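Flagellar basal body rod modification protein (Helicobacter pylori 26695, PDB 4ZZF) is probably required for flagellar hook formation and may act as a scaffolding protein, here as a truncated form containing its Ig-like domain. Local coordinates at residues F19-K24 / E72-T76; A37-V41 / Y94-S98; V41-Q45 / T56-K60; I90-Y94 / L104-I108; I108-E114 / L125-M130. All coordinates share one frame; numbering follows the deposited sequence.

Contact 1: residues F19-K24 / E72-T76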
# COMPACT_ATOMS: atom_id res chain seq x y z
N PHE A 19 -18.59 30.22 -9.41
CA PHE A 19 -18.60 31.19 -10.50
C PHE A 19 -18.79 32.59 -9.93
O PHE A 19 -19.76 32.84 -9.22
CB PHE A 19 -19.71 30.87 -11.50
CG PHE A 19 -19.83 31.87 -12.61
CD1 PHE A 19 -18.74 32.16 -13.42
CD2 PHE A 19 -21.04 32.49 -12.88
CE1 PHE A 19 -18.85 33.07 -14.45
CE2 PHE A 19 -21.16 33.39 -13.91
CZ PHE A 19 -20.06 33.68 -14.70
N ASP A 20 -17.87 33.50 -10.24
CA ASP A 20 -17.89 34.83 -9.62
C ASP A 20 -18.89 35.78 -10.27
O ASP A 20 -19.26 36.80 -9.68
CB ASP A 20 -16.49 35.48 -9.62
CG ASP A 20 -15.93 35.72 -11.03
OD1 ASP A 20 -16.71 36.00 -11.97
OD2 ASP A 20 -14.69 35.65 -11.18
N GLY A 21 -19.32 35.46 -11.49
CA GLY A 21 -20.27 36.31 -12.20
C GLY A 21 -19.76 36.84 -13.53
O GLY A 21 -20.56 37.16 -14.42
N ASN A 22 -18.45 36.94 -13.69
CA ASN A 22 -17.90 37.40 -14.96
C ASN A 22 -16.79 36.51 -15.53
O ASN A 22 -16.81 36.17 -16.72
CB ASN A 22 -17.39 38.84 -14.83
CG ASN A 22 -16.91 39.42 -16.16
OD1 ASN A 22 -17.67 39.47 -17.14
ND2 ASN A 22 -15.65 39.85 -16.20
N ASN A 23 -15.83 36.13 -14.69
CA ASN A 23 -14.68 35.38 -15.16
C ASN A 23 -14.98 33.91 -15.46
O ASN A 23 -15.76 33.26 -14.75
CB ASN A 23 -13.55 35.47 -14.13
CG ASN A 23 -13.09 36.90 -13.90
OD1 ASN A 23 -13.36 37.79 -14.71
ND2 ASN A 23 -12.41 37.13 -12.78
N LYS A 24 -14.34 33.41 -16.52
CA LYS A 24 -14.41 32.00 -16.91
C LYS A 24 -14.13 31.09 -15.73
O LYS A 24 -13.48 31.47 -14.75
CB LYS A 24 -13.39 31.71 -18.02
CG LYS A 24 -12.09 31.10 -17.47
CD LYS A 24 -11.11 30.61 -18.53
CE LYS A 24 -10.95 31.59 -19.69
NZ LYS A 24 -9.82 31.19 -20.58
N GLU A 72 -13.41 24.45 -19.59
CA GLU A 72 -13.73 25.82 -19.22
C GLU A 72 -15.21 26.05 -19.45
O GLU A 72 -15.81 25.47 -20.36
CB GLU A 72 -12.88 26.82 -20.01
CG GLU A 72 -11.41 26.86 -19.59
CD GLU A 72 -10.55 27.82 -20.41
OE1 GLU A 72 -10.96 28.21 -21.53
OE2 GLU A 72 -9.45 28.18 -19.92
N TRP A 73 -15.79 26.88 -18.60
CA TRP A 73 -17.17 27.30 -18.74
C TRP A 73 -17.21 28.83 -18.68
O TRP A 73 -16.65 29.41 -17.75
CB TRP A 73 -18.01 26.69 -17.64
CG TRP A 73 -19.41 27.18 -17.60
CD1 TRP A 73 -20.23 27.40 -18.66
CD2 TRP A 73 -20.16 27.51 -16.43
NE1 TRP A 73 -21.46 27.84 -18.22
CE2 TRP A 73 -21.44 27.91 -16.86
CE3 TRP A 73 -19.88 27.51 -15.07
CZ2 TRP A 73 -22.42 28.31 -15.96
CZ3 TRP A 73 -20.86 27.89 -14.18
CH2 TRP A 73 -22.12 28.29 -14.63
N ASP A 74 -17.87 29.46 -19.66
CA ASP A 74 -17.87 30.93 -19.73
C ASP A 74 -18.88 31.54 -18.77
O ASP A 74 -18.97 32.76 -18.66
CB ASP A 74 -18.16 31.41 -21.16
CG ASP A 74 -19.49 30.90 -21.72
OD1 ASP A 74 -20.37 30.50 -20.94
OD2 ASP A 74 -19.65 30.89 -22.96
N GLY A 75 -19.63 30.70 -18.07
CA GLY A 75 -20.59 31.17 -17.10
C GLY A 75 -21.93 31.54 -17.70
O GLY A 75 -22.74 32.20 -17.05
N THR A 76 -22.18 31.11 -18.94
CA THR A 76 -23.47 31.35 -19.59
C THR A 76 -24.38 30.13 -19.52
O THR A 76 -23.92 28.98 -19.45
CB THR A 76 -23.30 31.75 -21.08
OG1 THR A 76 -22.74 30.66 -21.82
CG2 THR A 76 -22.39 32.98 -21.21
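Phe19 and Gly75 meet as a ring against a glycine methylene: Gly75 CA stands over one face of the phenyl ring, 3.9 Å from CA to the Phe19 ring centroid, in a CH-pi contact. The opposite face of the same ring is covered by Gly21 N from its own loop, so the phenyl group is held between two glycine backbones. Its CG lies anti to the backbone N (chi1 177°), and this carries the ring tip toward the turn, where CZ comes within 3.5 Å of Gly75 CA. Trp73 approaches the same ring obliquely, its six-membered ring inclined at 42° to the phenyl plane. The indole is itself fixed by NE1, which gives an in-plane hydrogen bond to Thr76 O, and Gly75 CA lies over one of its faces as well. Both turns are shaped by aspartates: Asp20 OD1 accepts from Asn22 N and Asn23 N, while Asp74 OD1 takes Thr76 N and Thr76 OG1, each forming an Asx turn. At the exposed end Lys24 crosses Glu72 at a slant, and a salt bridge joins Lys24 NZ to Glu72 OE2 at 3.1 Å, the amine sitting 46° out of the carboxylate plane. Lys24 CD also passes close to that oxygen. The contact thus passes from an aromatic interior to a charged, exposed pair at one end of the Ig-like domain. It joins the loop between strands 16-19 and 25-31 to the end of strand 67-73, with Val83 touching both aromatic side chains and Tyr88 of strand 86-94 edge-to-face with Trp73.

Contact 2: residues A37-V41 / Y94-S98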
# COMPACT_ATOMS: atom_id res chain seq x y z
N ALA A 37 -17.45 8.10 -27.78
CA ALA A 37 -18.56 8.96 -28.19
C ALA A 37 -19.61 8.25 -29.06
O ALA A 37 -20.62 8.86 -29.45
CB ALA A 37 -18.03 10.19 -28.93
N SER A 38 -19.39 6.97 -29.37
CA SER A 38 -20.42 6.19 -30.08
C SER A 38 -21.39 5.55 -29.08
O SER A 38 -22.41 4.99 -29.46
CB SER A 38 -19.77 5.12 -30.95
OG SER A 38 -19.23 4.11 -30.13
N LYS A 39 -21.06 5.64 -27.79
CA LYS A 39 -21.84 5.01 -26.74
C LYS A 39 -22.75 6.05 -26.09
O LYS A 39 -22.37 6.70 -25.11
CB LYS A 39 -20.91 4.34 -25.71
CG LYS A 39 -20.21 3.08 -26.25
CD LYS A 39 -19.11 2.54 -25.32
CE LYS A 39 -19.67 1.91 -24.05
NZ LYS A 39 -20.59 0.78 -24.34
N GLY A 40 -23.96 6.20 -26.64
CA GLY A 40 -24.87 7.24 -26.23
C GLY A 40 -24.35 8.62 -26.61
O GLY A 40 -23.52 8.74 -27.50
N VAL A 41 -24.82 9.65 -25.91
CA VAL A 41 -24.36 11.01 -26.12
C VAL A 41 -23.70 11.57 -24.84
O VAL A 41 -24.40 12.00 -23.93
CB VAL A 41 -25.54 11.92 -26.56
CG1 VAL A 41 -25.07 13.35 -26.84
CG2 VAL A 41 -26.24 11.31 -27.80
N TYR A 94 -21.15 9.57 -19.55
CA TYR A 94 -20.44 9.12 -20.74
C TYR A 94 -20.47 7.59 -20.81
O TYR A 94 -20.71 6.92 -19.80
CB TYR A 94 -19.00 9.64 -20.75
CG TYR A 94 -18.14 9.01 -19.67
CD1 TYR A 94 -18.36 9.29 -18.32
CD2 TYR A 94 -17.12 8.13 -19.99
CE1 TYR A 94 -17.59 8.71 -17.33
CE2 TYR A 94 -16.34 7.55 -19.00
CZ TYR A 94 -16.58 7.83 -17.68
OH TYR A 94 -15.81 7.24 -16.69
N ASN A 95 -20.27 7.06 -22.02
CA ASN A 95 -20.21 5.62 -22.28
C ASN A 95 -21.46 4.88 -21.86
O ASN A 95 -21.44 4.10 -20.93
CB ASN A 95 -18.99 5.01 -21.58
CG ASN A 95 -17.69 5.49 -22.19
OD1 ASN A 95 -17.70 6.37 -23.04
ND2 ASN A 95 -16.57 4.91 -21.76
N LEU A 96 -22.55 5.15 -22.56
CA LEU A 96 -23.82 4.47 -22.33
C LEU A 96 -23.65 2.97 -22.50
O LEU A 96 -23.06 2.52 -23.49
CB LEU A 96 -24.89 4.99 -23.30
CG LEU A 96 -26.19 4.21 -23.43
CD1 LEU A 96 -27.00 4.36 -22.15
CD2 LEU A 96 -26.99 4.71 -24.63
N ASP A 97 -24.12 2.19 -21.53
CA ASP A 97 -23.98 0.75 -21.62
C ASP A 97 -25.21 0.11 -22.28
O ASP A 97 -26.34 0.45 -21.97
CB ASP A 97 -23.75 0.15 -20.23
CG ASP A 97 -23.60 -1.37 -20.28
OD1 ASP A 97 -22.49 -1.85 -20.57
OD2 ASP A 97 -24.59 -2.07 -20.02
N SER A 98 -24.98 -0.82 -23.21
CA SER A 98 -26.06 -1.46 -23.97
C SER A 98 -27.05 -2.21 -23.09
O SER A 98 -28.28 -2.12 -23.28
CB SER A 98 -25.48 -2.44 -24.99
OG SER A 98 -26.50 -3.26 -25.52
O HOH W 1 -20.25 8.22 -24.46
O HOH W 2 -20.51 -0.16 -21.56
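Lys39 grips Leu96 through both its backbone and its side chain. Leu96 N donates to Lys39 O over 3.0 Å, a fairly straight bond (161° at the hydrogen) that meets the carbonyl from well above its plane. In return Lys39 NZ donates to Leu96 O at 3.1 Å, so the backbone N and O of Leu96 are both bonded by one residue of the other loop. Bends at chi3 (71°) and chi4 (59°) fold the lysine chain back, bringing its amine to that carbonyl oxygen. Two waters extend the network. One bridges Lys39 O and Asn95 N, with 2.7 Å from the water to Asn95 N; the other accepts from Lys39 NZ and donates to Asp97 OD1, linking two groups of opposite charge that do not touch directly, while Asp97 OD2 accepts from Ser100 N. Around this polar core the packing is modest: Lys39 CE lies 4.0 Å from Asn95 CB as the two side chains cross, and Leu96 CD2 rests 3.7 Å from Gly40 CA. Asn95 OD1 accepts from Asp36 N and its ND2 donates to Lys34 O. This surface contact ties the loop leading into strand 43-47 to the one leaving strand 86-94, two neighbours in one antiparallel sheet.

Contact 3: residues V41-Q45 / T56-K60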
# COMPACT_ATOMS: atom_id res chain seq x y z
N VAL A 41 -24.82 9.65 -25.91
CA VAL A 41 -24.36 11.01 -26.12
C VAL A 41 -23.70 11.57 -24.84
O VAL A 41 -24.40 12.00 -23.93
CB VAL A 41 -25.54 11.92 -26.56
CG1 VAL A 41 -25.07 13.35 -26.84
CG2 VAL A 41 -26.24 11.31 -27.80
N PRO A 42 -22.36 11.55 -24.77
CA PRO A 42 -21.68 11.97 -23.54
C PRO A 42 -21.69 13.48 -23.37
O PRO A 42 -21.51 14.22 -24.33
CB PRO A 42 -20.25 11.46 -23.73
CG PRO A 42 -20.04 11.56 -25.22
CD PRO A 42 -21.39 11.18 -25.82
N ALA A 43 -21.88 13.94 -22.15
CA ALA A 43 -21.96 15.36 -21.92
C ALA A 43 -21.69 15.71 -20.46
O ALA A 43 -21.90 14.89 -19.57
CB ALA A 43 -23.33 15.88 -22.34
N ILE A 44 -21.23 16.94 -20.24
CA ILE A 44 -21.17 17.57 -18.92
C ILE A 44 -22.46 18.33 -18.60
O ILE A 44 -22.97 19.06 -19.45
CB ILE A 44 -20.00 18.56 -18.84
CG1 ILE A 44 -18.67 17.85 -19.06
CG2 ILE A 44 -20.03 19.34 -17.53
CD1 ILE A 44 -17.51 18.80 -19.34
N GLN A 45 -22.98 18.17 -17.39
CA GLN A 45 -24.09 19.01 -16.94
C GLN A 45 -23.64 19.96 -15.83
O GLN A 45 -22.95 19.54 -14.89
CB GLN A 45 -25.27 18.16 -16.45
CG GLN A 45 -25.85 17.17 -17.46
CD GLN A 45 -24.97 15.92 -17.65
OE1 GLN A 45 -24.48 15.33 -16.67
NE2 GLN A 45 -24.77 15.52 -18.90
N THR A 56 -25.19 22.69 -20.57
CA THR A 56 -24.76 21.37 -21.01
C THR A 56 -23.62 21.56 -21.97
O THR A 56 -23.70 22.37 -22.90
CB THR A 56 -25.90 20.56 -21.68
OG1 THR A 56 -26.94 20.33 -20.74
CG2 THR A 56 -25.39 19.22 -22.15
N ILE A 57 -22.53 20.83 -21.73
CA ILE A 57 -21.38 20.84 -22.61
C ILE A 57 -21.17 19.44 -23.18
O ILE A 57 -20.92 18.50 -22.42
CB ILE A 57 -20.12 21.29 -21.86
CG1 ILE A 57 -20.37 22.63 -21.16
CG2 ILE A 57 -18.93 21.36 -22.79
CD1 ILE A 57 -19.18 23.11 -20.40
N PRO A 58 -21.28 19.30 -24.51
CA PRO A 58 -21.10 17.99 -25.16
C PRO A 58 -19.67 17.44 -25.05
O PRO A 58 -18.71 18.18 -25.22
CB PRO A 58 -21.45 18.28 -26.64
CG PRO A 58 -21.22 19.75 -26.80
CD PRO A 58 -21.61 20.36 -25.48
N LEU A 59 -19.55 16.15 -24.77
CA LEU A 59 -18.23 15.52 -24.61
C LEU A 59 -17.76 14.78 -25.87
O LEU A 59 -16.63 14.28 -25.92
CB LEU A 59 -18.26 14.56 -23.42
CG LEU A 59 -18.13 15.23 -22.06
CD1 LEU A 59 -18.17 14.20 -20.96
CD2 LEU A 59 -16.84 16.03 -21.98
N LYS A 60 -18.65 14.73 -26.86
CA LYS A 60 -18.36 14.19 -28.20
C LYS A 60 -16.90 14.35 -28.66
O LYS A 60 -16.24 13.38 -29.07
CB LYS A 60 -19.29 14.89 -29.21
CG LYS A 60 -19.33 14.34 -30.60
CD LYS A 60 -20.53 14.96 -31.34
CE LYS A 60 -20.31 14.98 -32.85
NZ LYS A 60 -21.44 15.63 -33.57
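Ile44 has its CG1 beside the backbone N (chi1 -61°), and Leu59, with CG likewise anti to its carbonyl carbon (chi1 -79°), presents its CD2 branch to it. The two side chains cross at about a right angle, Ile44 CD1 lying 3.9 Å from Leu59 CD2. Two residues before Ile44, Pro42 CB packs on Leu59 CB at 3.7 Å, so the leucine spans the end of the hairpin. Ile57 shares the face of Ile44, CB of one 4.1 Å from CB of the other, whereas Ala43 CB touches Thr56 CG2 at 3.9 Å on the reverse face. Backbone bonds fix this register: Ile44 and Ile57 form an antiparallel hydrogen-bonded pair, with Ile44 N to Ile57 O at 2.7 Å, and Leu59 N continues the ladder to Pro42 O at 2.8 Å. Strand 86-94 pairs with the other edge of strand 43-47, while Phe27, Leu29 and Phe71 receive Ile44. Chemically the hairpin is two-sided. Ile44 and Leu59 feed the buried hydrophobic interior of the Ig-like domain, and the opposite face carries Gln45, Thr56 and Pro58, which are at least partly exposed. Proline at 58 has no amide hydrogen to give, yet its non-hydrogen-bonded position opposite Ala43 demands none from this partner strand.

Contact 4: residues I90-Y94 / L104-I108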
# COMPACT_ATOMS: atom_id res chain seq x y z
N ILE A 90 -21.02 20.47 -10.98
CA ILE A 90 -20.64 19.99 -12.30
C ILE A 90 -20.51 18.47 -12.29
O ILE A 90 -19.79 17.90 -11.45
CB ILE A 90 -19.33 20.63 -12.77
CG1 ILE A 90 -19.46 22.16 -12.79
CG2 ILE A 90 -18.96 20.11 -14.15
CD1 ILE A 90 -18.21 22.88 -13.21
N LYS A 91 -21.26 17.82 -13.19
CA LYS A 91 -21.28 16.37 -13.35
C LYS A 91 -21.13 16.02 -14.82
O LYS A 91 -21.17 16.90 -15.68
CB LYS A 91 -22.59 15.76 -12.85
CG LYS A 91 -23.09 16.30 -11.54
CD LYS A 91 -24.27 15.49 -11.02
CE LYS A 91 -25.43 15.48 -11.99
NZ LYS A 91 -26.66 15.01 -11.28
N ALA A 92 -20.96 14.74 -15.11
CA ALA A 92 -20.87 14.29 -16.49
C ALA A 92 -21.41 12.88 -16.64
O ALA A 92 -21.42 12.09 -15.69
CB ALA A 92 -19.43 14.36 -16.99
N GLU A 93 -21.84 12.56 -17.85
CA GLU A 93 -22.28 11.23 -18.19
C GLU A 93 -21.58 10.83 -19.46
O GLU A 93 -21.43 11.66 -20.36
CB GLU A 93 -23.80 11.18 -18.38
CG GLU A 93 -24.57 11.28 -17.09
CD GLU A 93 -26.00 10.84 -17.25
OE1 GLU A 93 -26.64 11.31 -18.22
OE2 GLU A 93 -26.46 9.98 -16.46
N TYR A 94 -21.15 9.57 -19.55
CA TYR A 94 -20.44 9.12 -20.74
C TYR A 94 -20.47 7.59 -20.81
O TYR A 94 -20.71 6.92 -19.80
CB TYR A 94 -19.00 9.64 -20.75
CG TYR A 94 -18.14 9.01 -19.67
CD1 TYR A 94 -18.36 9.29 -18.32
CD2 TYR A 94 -17.12 8.13 -19.99
CE1 TYR A 94 -17.59 8.71 -17.33
CE2 TYR A 94 -16.34 7.55 -19.00
CZ TYR A 94 -16.58 7.83 -17.68
OH TYR A 94 -15.81 7.24 -16.69
N LEU A 104 -21.98 5.68 -17.52
CA LEU A 104 -21.04 5.91 -16.43
C LEU A 104 -21.17 7.36 -15.95
O LEU A 104 -21.59 8.24 -16.71
CB LEU A 104 -19.61 5.64 -16.86
CG LEU A 104 -19.25 4.23 -17.32
CD1 LEU A 104 -17.75 4.14 -17.64
CD2 LEU A 104 -19.65 3.22 -16.24
N GLN A 105 -20.81 7.61 -14.70
CA GLN A 105 -20.88 8.98 -14.19
C GLN A 105 -19.57 9.45 -13.62
O GLN A 105 -18.76 8.65 -13.15
CB GLN A 105 -21.95 9.08 -13.12
CG GLN A 105 -23.27 8.51 -13.59
CD GLN A 105 -24.42 9.07 -12.81
OE1 GLN A 105 -24.51 8.90 -11.59
NE2 GLN A 105 -25.32 9.76 -13.51
N THR A 106 -19.37 10.76 -13.65
CA THR A 106 -18.31 11.38 -12.88
C THR A 106 -18.73 12.80 -12.52
O THR A 106 -19.82 13.24 -12.88
CB THR A 106 -16.97 11.37 -13.65
OG1 THR A 106 -15.91 11.75 -12.76
CG2 THR A 106 -17.01 12.32 -14.84
N ARG A 107 -17.87 13.50 -11.79
CA ARG A 107 -18.24 14.79 -11.22
C ARG A 107 -16.98 15.42 -10.69
O ARG A 107 -15.98 14.72 -10.47
CB ARG A 107 -19.26 14.63 -10.08
CG ARG A 107 -18.72 13.76 -8.94
CD ARG A 107 -19.44 14.02 -7.63
NE ARG A 107 -19.01 13.12 -6.55
CZ ARG A 107 -18.25 13.48 -5.52
NH1 ARG A 107 -17.81 14.73 -5.41
NH2 ARG A 107 -17.93 12.59 -4.59
N ILE A 108 -17.04 16.72 -10.49
CA ILE A 108 -15.98 17.43 -9.79
C ILE A 108 -15.77 16.86 -8.38
O ILE A 108 -16.73 16.54 -7.68
CB ILE A 108 -16.32 18.93 -9.69
CG1 ILE A 108 -16.04 19.61 -11.02
CG2 ILE A 108 -15.51 19.62 -8.59
CD1 ILE A 108 -16.07 21.12 -10.92
O HOH W 3 -16.90 7.03 -14.23
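Tyr94 lies against Leu104, whose CB sits over one face of the phenol ring in a CH-pi contact, 4.0 Å from CB to the Tyr94 ring centroid. The tyrosine takes the crowded chi1 of 69°, with CG between its backbone N and carbonyl carbon, which swings the ring across the neighbouring strand. A water holds the far end, accepting from Tyr94 OH and donating to Gln105 O, 2.7 Å from each of these oxygens. On the same face Ala92 CB touches Thr106 CG2 at 3.8 Å, and Ile90 CD1 meets Ile108 CD1 at 3.6 Å. The other face is polar: Glu93 and Gln105 run side by side, and Gln105 NE2 donates to Glu93 OE2 over 3.2 Å on the anti side of the carboxylate, with the amide and carboxylate planes 56° apart. Beneath these side chains, antiparallel backbone bonds set the register, among them Ala92 N to Thr106 O at 2.9 Å. In the next shell Phe31 stands edge-to-face with Tyr94, Thr106 OG1 bonds to Phe30 O, and a salt bridge draws Arg107 to Glu11. The hairpin places strand 104-107 along one side of strand 86-94, whose other side pairs with strand 43-47; its Ala92 face packs on strand 25-31.

Contact 5: residues I108-E114 / L125-M130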
# COMPACT_ATOMS: atom_id res chain seq x y z
N ILE A 108 -17.04 16.72 -10.49
CA ILE A 108 -15.98 17.43 -9.79
C ILE A 108 -15.77 16.86 -8.38
O ILE A 108 -16.73 16.54 -7.68
CB ILE A 108 -16.32 18.93 -9.69
CG1 ILE A 108 -16.04 19.61 -11.02
CG2 ILE A 108 -15.51 19.62 -8.59
CD1 ILE A 108 -16.07 21.12 -10.92
N GLY A 109 -14.51 16.72 -7.96
CA GLY A 109 -14.24 16.32 -6.58
C GLY A 109 -14.13 14.82 -6.36
O GLY A 109 -14.30 14.34 -5.24
N ARG A 110 -13.83 14.08 -7.42
CA ARG A 110 -13.49 12.67 -7.30
C ARG A 110 -12.44 12.33 -8.34
O ARG A 110 -12.33 13.00 -9.36
CB ARG A 110 -14.73 11.78 -7.48
CG ARG A 110 -15.34 11.83 -8.89
CD ARG A 110 -16.40 10.75 -9.10
NE ARG A 110 -15.84 9.40 -9.04
CZ ARG A 110 -15.27 8.78 -10.07
NH1 ARG A 110 -15.19 9.39 -11.25
NH2 ARG A 110 -14.78 7.56 -9.94
N GLY A 111 -11.66 11.29 -8.09
CA GLY A 111 -10.69 10.86 -9.06
C GLY A 111 -9.48 10.26 -8.40
O GLY A 111 -9.40 10.14 -7.17
N GLU A 112 -8.52 9.87 -9.24
CA GLU A 112 -7.31 9.26 -8.72
C GLU A 112 -6.53 10.25 -7.88
O GLU A 112 -6.38 11.41 -8.24
CB GLU A 112 -6.44 8.75 -9.86
CG GLU A 112 -5.25 7.95 -9.35
CD GLU A 112 -4.45 7.30 -10.47
OE1 GLU A 112 -4.33 7.92 -11.56
OE2 GLU A 112 -3.96 6.18 -10.26
N VAL A 113 -6.04 9.78 -6.74
CA VAL A 113 -5.14 10.59 -5.94
C VAL A 113 -3.74 10.48 -6.49
O VAL A 113 -3.12 9.43 -6.42
CB VAL A 113 -5.15 10.17 -4.48
CG1 VAL A 113 -4.19 11.06 -3.69
CG2 VAL A 113 -6.57 10.23 -3.93
N GLU A 114 -3.23 11.58 -7.04
CA GLU A 114 -1.96 11.55 -7.74
C GLU A 114 -0.77 11.79 -6.82
O GLU A 114 0.34 11.36 -7.10
CB GLU A 114 -1.97 12.58 -8.86
CG GLU A 114 -3.05 12.32 -9.89
CD GLU A 114 -3.09 13.37 -10.97
OE1 GLU A 114 -3.34 14.55 -10.63
OE2 GLU A 114 -2.88 13.03 -12.15
N LEU A 125 -4.65 16.17 -0.61
CA LEU A 125 -4.67 15.26 -1.74
C LEU A 125 -4.55 16.02 -3.05
O LEU A 125 -5.32 16.95 -3.30
CB LEU A 125 -5.95 14.45 -1.75
CG LEU A 125 -6.32 13.65 -0.51
CD1 LEU A 125 -7.74 13.09 -0.70
CD2 LEU A 125 -5.30 12.54 -0.31
N ARG A 126 -3.62 15.63 -3.91
CA ARG A 126 -3.60 16.20 -5.24
C ARG A 126 -4.40 15.32 -6.18
O ARG A 126 -4.07 14.15 -6.38
CB ARG A 126 -2.18 16.38 -5.77
CG ARG A 126 -2.17 16.97 -7.19
CD ARG A 126 -0.85 16.76 -7.92
NE ARG A 126 0.27 17.41 -7.24
CZ ARG A 126 0.50 18.73 -7.28
NH1 ARG A 126 -0.32 19.53 -7.97
NH2 ARG A 126 1.54 19.24 -6.63
N MET A 127 -5.44 15.91 -6.77
CA MET A 127 -6.35 15.22 -7.67
C MET A 127 -6.53 16.06 -8.93
O MET A 127 -7.39 16.93 -8.98
CB MET A 127 -7.70 14.98 -6.99
CG MET A 127 -7.58 14.25 -5.66
SD MET A 127 -9.09 14.16 -4.69
CE MET A 127 -10.23 13.51 -5.91
N GLY A 128 -5.73 15.78 -9.94
CA GLY A 128 -5.71 16.62 -11.12
C GLY A 128 -5.24 18.00 -10.71
O GLY A 128 -4.30 18.13 -9.94
N GLU A 129 -5.93 19.03 -11.19
CA GLU A 129 -5.61 20.40 -10.80
C GLU A 129 -6.09 20.78 -9.39
O GLU A 129 -5.70 21.81 -8.87
CB GLU A 129 -6.20 21.38 -11.82
CG GLU A 129 -5.50 21.36 -13.17
CD GLU A 129 -4.06 21.84 -13.07
OE1 GLU A 129 -3.79 22.72 -12.23
OE2 GLU A 129 -3.21 21.34 -13.84
N MET A 130 -6.94 19.95 -8.78
CA MET A 130 -7.47 20.29 -7.46
C MET A 130 -6.55 19.81 -6.34
O MET A 130 -5.90 18.77 -6.44
CB MET A 130 -8.87 19.72 -7.26
CG MET A 130 -9.88 20.17 -8.31
SD MET A 130 -11.55 19.54 -8.01
CE MET A 130 -11.84 20.17 -6.36
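Glu114 N bonds to Arg126 O at 2.8 Å, nearly along the carbonyl axis, just before a type II' turn whose ends, Met127 and Met130, exchange backbone N-to-O bonds both ways, making a two-residue beta-hairpin turn between strands 122-127 and 130-133. Glu114 then reaches on with its side chain extended beyond CG, and OE1 accepts from Gly128 N at 2.8 Å, the donor standing 47° out of the carboxylate plane. One residue thereby holds both the strand end and the start of the turn, where Gly128 has positive phi. Met127 bends at chi3 (52°), which lays its methyl on the corner of the other segment: CE is 3.4 Å from Gly111 N and 3.5 Å from Arg110 C. Met130, which closes the turn, brings SD to 4.0 Å from Ile108 CG2, the two side chains at about a right angle. Val113 CG1 packs on Leu125 CD2 at 3.9 Å. Arg110 points away from this interface and forms salt bridges with Glu11 and Asp32, while Arg126 NE bonds to Ser115 OG; Lys146 of the second subunit packs on Glu114. Segment 108-114 links strand 104-107 to the three-stranded sheet that starts with 115-119; its corner rests beside strand 9-12, with Tyr68 of strand 67-73 touching both Glu114 and Met127.

Overall arrangement
Contacts 1, 2 and 3 lie wholly within the Ig-like domain, contact 1 and contact 2 with centres about 28 Å apart and not touching. Contact 3 is nested in the loop closed by contact 1, whereas the segments of contacts 1 and 2 alternate along the chain. Contacts 3 and 4, with centres about 9 Å apart, are two hairpins in series along the chain, in one antiparallel sheet, joined where strands 43-47 and 86-94 are neighbours; contact 2 shares Val41 with one and Tyr94 with the other. Contact 4 passes through Ile108 into contact 5, its centre about 14 Å from that of contact 4, where the chain leaves this sheet for a separate three-stranded one. Loop contacts between distant parts of the sequence and local hairpins together build one domain and its connection to the next sheet.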